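Local atomic coordinates of cytoplasmic Protein STM1381 (Salmonella enterica subsp. enterica serovar Typhimurium, PDB entry 3SOZ), a protein that is of unknown function but belongs to a family of putative glutamine amidotransferases with a class I glutaminase-like fold. Residues Met52-Val57 and Ser81-Leu86. Numbering follows the deposited sequence.
Sequences MPAHIV and SNTFLL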
loop_
_atom_site.group_PDB
_atom_site.type_symbol
_atom_site.label_atom_id
_atom_site.label_comp_id
_atom_site.label_asym_id
_atom_site.label_seq_id
_atom_site.Cartn_x
_atom_site.Cartn_y
_atom_site.Cartn_z
HETATM N N MSE A 52 -20.561 12.507 14.973
HETATM C CA MSE A 52 -20.893 12.197 13.594
HETATM C C MSE A 52 -20.162 10.929 13.130
HETATM O O MSE A 52 -18.976 10.979 12.790
HETATM C CB MSE A 52 -20.630 13.392 12.692
HETATM C CG MSE A 52 -20.800 13.056 11.276
HETATM SE SE MSE A 52 -20.768 14.543 10.045
HETATM C CE MSE A 52 -18.907 14.910 10.034
ATOM N N PRO A 53 -20.875 9.784 13.121
ATOM C CA PRO A 53 -20.264 8.568 12.592
ATOM C C PRO A 53 -19.853 8.757 11.134
ATOM O O PRO A 53 -20.434 9.594 10.428
ATOM C CB PRO A 53 -21.364 7.500 12.732
ATOM C CG PRO A 53 -22.610 8.207 12.994
ATOM C CD PRO A 53 -22.287 9.585 13.496
ATOM N N ALA A 54 -18.820 8.042 10.697
ATOM C CA ALA A 54 -18.572 7.907 9.258
ATOM C C ALA A 54 -19.838 7.198 8.838
ATOM O O ALA A 54 -20.449 6.515 9.661
ATOM C CB ALA A 54 -17.349 7.061 9.009
ATOM N N HIS A 55 -20.297 7.366 7.621
ATOM C CA HIS A 55 -21.709 7.005 7.339
ATOM C C HIS A 55 -22.556 8.236 7.373
ATOM O O HIS A 55 -23.192 8.559 6.368
ATOM C CB HIS A 55 -22.379 5.982 8.273
ATOM C CG HIS A 55 -23.822 5.729 7.913
ATOM N ND1 HIS A 55 -24.260 5.611 6.597
ATOM C CD2 HIS A 55 -24.933 5.580 8.687
ATOM C CE1 HIS A 55 -25.569 5.409 6.580
ATOM N NE2 HIS A 55 -26.004 5.380 7.835
ATOM N N ILE A 56 -22.600 8.937 8.506
ATOM C CA ILE A 56 -23.175 10.275 8.399
ATOM C C ILE A 56 -22.277 11.116 7.512
ATOM O O ILE A 56 -22.762 11.764 6.601
ATOM C CB ILE A 56 -23.618 10.929 9.723
ATOM C CG1 ILE A 56 -24.903 10.226 10.226
ATOM C CG2 ILE A 56 -23.879 12.443 9.504
ATOM C CD1 ILE A 56 -25.377 10.653 11.678
ATOM N N VAL A 57 -20.971 11.029 7.714
ATOM C CA VAL A 57 -20.026 11.587 6.750
ATOM C C VAL A 57 -20.265 11.088 5.333
ATOM O O VAL A 57 -20.137 11.859 4.392
ATOM C CB VAL A 57 -18.596 11.239 7.060
ATOM C CG1 VAL A 57 -17.686 12.031 6.135
ATOM C CG2 VAL A 57 -18.254 11.474 8.538
ATOM N N SER A 81 -8.965 9.664 4.880
ATOM C CA SER A 81 -9.347 10.641 3.883
ATOM C C SER A 81 -10.322 10.160 2.815
ATOM O O SER A 81 -11.150 10.968 2.315
ATOM C CB SER A 81 -8.116 11.233 3.221
ATOM O OG SER A 81 -7.538 10.355 2.293
ATOM N N ASN A 82 -10.261 8.872 2.478
ATOM C CA ASN A 82 -11.177 8.276 1.510
ATOM C C ASN A 82 -12.626 8.445 1.926
ATOM O O ASN A 82 -13.495 8.678 1.090
ATOM C CB ASN A 82 -10.882 6.777 1.310
ATOM C CG ASN A 82 -9.634 6.512 0.441
ATOM O OD1 ASN A 82 -9.157 7.384 -0.296
ATOM N ND2 ASN A 82 -9.111 5.282 0.532
ATOM N N THR A 83 -12.888 8.278 3.209
ATOM C CA THR A 83 -14.213 8.482 3.694
ATOM C C THR A 83 -14.736 9.886 3.421
ATOM O O THR A 83 -15.920 10.022 3.124
ATOM C CB THR A 83 -14.289 8.173 5.181
ATOM O OG1 THR A 83 -14.048 6.783 5.335
ATOM C CG2 THR A 83 -15.674 8.475 5.766
ATOM N N PHE A 84 -13.897 10.921 3.540
ATOM C CA PHE A 84 -14.349 12.298 3.262
ATOM C C PHE A 84 -14.481 12.571 1.782
ATOM O O PHE A 84 -15.507 13.041 1.367
ATOM C CB PHE A 84 -13.439 13.350 3.894
ATOM C CG PHE A 84 -13.521 13.388 5.378
ATOM C CD1 PHE A 84 -14.532 14.105 6.017
ATOM C CD2 PHE A 84 -12.605 12.693 6.149
ATOM C CE1 PHE A 84 -14.617 14.130 7.398
ATOM C CE2 PHE A 84 -12.684 12.726 7.510
ATOM C CZ PHE A 84 -13.693 13.426 8.148
ATOM N N LEU A 85 -13.445 12.274 1.001
ATOM C CA LEU A 85 -13.431 12.529 -0.433
ATOM C C LEU A 85 -14.397 11.671 -1.245
ATOM O O LEU A 85 -14.953 12.147 -2.246
ATOM C CB LEU A 85 -12.029 12.332 -0.983
ATOM C CG LEU A 85 -11.017 13.308 -0.406
ATOM C CD1 LEU A 85 -9.605 12.900 -0.760
ATOM C CD2 LEU A 85 -11.334 14.714 -0.914
ATOM N N LEU A 86 -14.612 10.419 -0.841
ATOM C CA LEU A 86 -15.440 9.501 -1.635
ATOM C C LEU A 86 -16.757 9.156 -0.937
ATOM O O LEU A 86 -16.985 7.998 -0.546
ATOM C CB LEU A 86 -14.649 8.243 -1.996
ATOM C CG LEU A 86 -13.344 8.618 -2.708
ATOM C CD1 LEU A 86 -12.435 7.401 -2.838
ATOM C CD2 LEU A 86 -13.583 9.210 -4.077
#
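Phe84, whose ring packs against Val57, gives its own amide to Ser81 O in a weak bond, and that oxygen also takes Leu85 N at 2.9 Å. On the facing segment Val57 N bonds to Pro53 O at 3.1 Å, which closes the turn leading into helix 56-59, where His55 holds the N-cap position.

No hydrogen bond joins 52-57 to 81-86; methyl groups and one aromatic ring make the contact. Val57 CG1 is anti to its own amide nitrogen (chi1 -171°) and thereby extends to the Phe84 ring, meeting CD1 at 3.8 Å in an oblique approach. Val57 CG1 also lies 4.1 Å from Thr83 CG2. Thr83 CG2 in turn reaches Ala54 CB at 3.9 Å, so this methyl touches both the loop residue Ala54 and Val57 of helix 56-59. It stands anti to the backbone N of Thr83, a rotation that turns the methyl and not the hydroxyl to the facing segment.

Val57 and Phe84 both also touch Ile9 of strand 5-10, and the phenyl ring is further covered by Leu101 and Ile104 of helix 100-109. Strand 5-10 pairs in parallel with strand 48-53 on one side and strand 73-77 on the other. The contact thus joins the end of strand 48-53 and the helix after it to the helix that follows strand 73-77, across the C-terminal end of the central strand, an arrangement in keeping with the alpha/beta fold of class I glutamine amidotransferases.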